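Local coordinates for extracellular solute-binding protein, family 1 (Trichodesmium erythraeum IMS101, PDB 6G7N) that binds ferric iron and probably delivers it to an ABC transporter as the extracellular solute-binding component of an iron uptake system, at residues 182-187 / 215-220. Residues are numbered along the deposited sequence; the frame is centred on the assembly and turned at random.
Sequences KAVAAG and DKVGMF
Ala185 packs on Val217 and Lys216, where the last turn of helix 177-186 meets the joint between helix 208-216 and strand 217-220. Its CB lies 3.8 Å from Val217 CG2. That methyl stands beside its own backbone N, with the other branch, CG1, opposite the N (chi1 177°). Val217 CG2 also comes within 3.8 Å of Ala185 N and 4.2 Å of Val184 CG1. The two valine side chains cross at about a right angle.

Along Lys216, CB sits 4.1 Å from Ala185 CB. The chain then runs extended past the end of the helix, and CD passes 4.0 Å from Ala185 O. A bend at chi4 (-90°) swings NZ back to the side of Ala185 O, 4.7 Å away, too far to hydrogen-bond.

This protein belongs to the periplasmic-binding-protein clan, and helix 177-186 packs against the start of strand 217-220 of its mixed sheet. Strand 217-220 pairs antiparallel with strand 96-108, through Gly218 with Tyr107 and Phe220 with Ile105. Val217 also touches Met106. Helix 177-186 is tied to the same strand by Asn108 ND2, which donates to Val184 O. Gly187 ends the helix in a Schellman motif, its N bonded to Val184 O at 3.2 Å.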
loop_
_atom_site.group_PDB
_atom_site.type_symbol
_atom_site.label_atom_id
_atom_site.label_comp_id
_atom_site.label_asym_id
_atom_site.label_seq_id
_atom_site.Cartn_x
_atom_site.Cartn_y
_atom_site.Cartn_z
ATOM N N LYS A 182 -2.192 1.116 18.295
ATOM C CA LYS A 182 -2.050 1.473 19.697
ATOM C C LYS A 182 -3.412 1.407 20.429
ATOM O O LYS A 182 -3.473 1.007 21.598
ATOM C CB LYS A 182 -1.409 2.839 19.833
ATOM C CG LYS A 182 0.058 2.847 19.415
ATOM C CD LYS A 182 0.694 4.228 19.485
ATOM C CE LYS A 182 2.153 4.294 19.060
ATOM N NZ LYS A 182 2.640 5.716 19.054
ATOM N N ALA A 183 -4.501 1.798 19.765
ATOM C CA ALA A 183 -5.836 1.762 20.352
ATOM C C ALA A 183 -6.280 0.322 20.589
ATOM O O ALA A 183 -6.929 0.024 21.599
ATOM C CB ALA A 183 -6.827 2.524 19.480
ATOM N N VAL A 184 -5.939 -0.583 19.676
ATOM C CA VAL A 184 -6.230 -2.004 19.872
ATOM C C VAL A 184 -5.456 -2.563 21.081
ATOM O O VAL A 184 -6.029 -3.228 21.946
ATOM C CB VAL A 184 -5.932 -2.803 18.595
ATOM C CG1 VAL A 184 -5.986 -4.296 18.833
ATOM C CG2 VAL A 184 -6.910 -2.422 17.483
ATOM N N ALA A 185 -4.167 -2.249 21.175
ATOM C CA ALA A 185 -3.348 -2.678 22.318
ATOM C C ALA A 185 -3.922 -2.157 23.631
ATOM O O ALA A 185 -3.903 -2.869 24.643
ATOM C CB ALA A 185 -1.908 -2.190 22.165
ATOM N N ALA A 186 -4.403 -0.912 23.624
ATOM C CA ALA A 186 -4.901 -0.239 24.851
ATOM C C ALA A 186 -6.320 -0.620 25.244
ATOM O O ALA A 186 -6.797 -0.190 26.280
ATOM C CB ALA A 186 -4.837 1.255 24.677
ATOM N N GLY A 187 -7.008 -1.373 24.403
ATOM C CA GLY A 187 -8.368 -1.805 24.696
ATOM C C GLY A 187 -9.462 -0.855 24.271
ATOM O O GLY A 187 -10.634 -1.094 24.582
ATOM N N ASP A 215 3.720 -6.521 21.047
ATOM C CA ASP A 215 3.514 -7.818 21.669
ATOM C C ASP A 215 2.055 -8.106 22.025
ATOM O O ASP A 215 1.695 -9.259 22.159
ATOM C CB ASP A 215 4.324 -7.893 22.961
ATOM N N LYS A 216 1.250 -7.053 22.165
ATOM C CA LYS A 216 -0.176 -7.150 22.502
ATOM C C LYS A 216 -1.116 -7.289 21.312
ATOM O O LYS A 216 -2.322 -7.536 21.515
ATOM C CB LYS A 216 -0.617 -5.909 23.276
ATOM C CG LYS A 216 -0.022 -5.859 24.670
ATOM C CD LYS A 216 -0.310 -4.549 25.366
ATOM C CE LYS A 216 0.106 -4.590 26.831
ATOM N NZ LYS A 216 -1.043 -5.080 27.626
ATOM N N VAL A 217 -0.593 -7.106 20.090
ATOM C CA VAL A 217 -1.417 -7.045 18.883
ATOM C C VAL A 217 -0.955 -8.067 17.868
ATOM O O VAL A 217 0.246 -8.131 17.547
ATOM C CB VAL A 217 -1.358 -5.633 18.273
ATOM C CG1 VAL A 217 -2.161 -5.548 16.966
ATOM C CG2 VAL A 217 -1.857 -4.600 19.267
ATOM N N GLY A 218 -1.893 -8.879 17.391
ATOM C CA GLY A 218 -1.630 -9.834 16.339
ATOM C C GLY A 218 -2.091 -9.303 14.994
ATOM O O GLY A 218 -2.845 -8.337 14.931
ATOM N N MET A 219 -1.618 -9.978 13.956
ATOM C CA MET A 219 -1.974 -9.676 12.567
ATOM C C MET A 219 -2.675 -10.863 11.961
ATOM O O MET A 219 -2.125 -11.954 11.966
ATOM C CB MET A 219 -0.690 -9.421 11.772
ATOM C CG MET A 219 -0.909 -9.353 10.278
ATOM S SD MET A 219 0.550 -8.746 9.425
ATOM C CE MET A 219 1.007 -7.412 10.476
ATOM N N PHE A 220 -3.865 -10.636 11.393
ATOM C CA PHE A 220 -4.658 -11.681 10.758
ATOM C C PHE A 220 -4.873 -11.309 9.285
ATOM O O PHE A 220 -5.381 -10.230 8.984
ATOM C CB PHE A 220 -6.000 -11.836 11.478
ATOM C CG PHE A 220 -6.851 -12.969 10.991
ATOM C CD1 PHE A 220 -6.700 -14.249 11.503
ATOM C CD2 PHE A 220 -7.768 -12.767 9.975
ATOM C CE1 PHE A 220 -7.497 -15.287 11.065
ATOM C CE2 PHE A 220 -8.552 -13.811 9.522
ATOM C CZ PHE A 220 -8.412 -15.066 10.059
#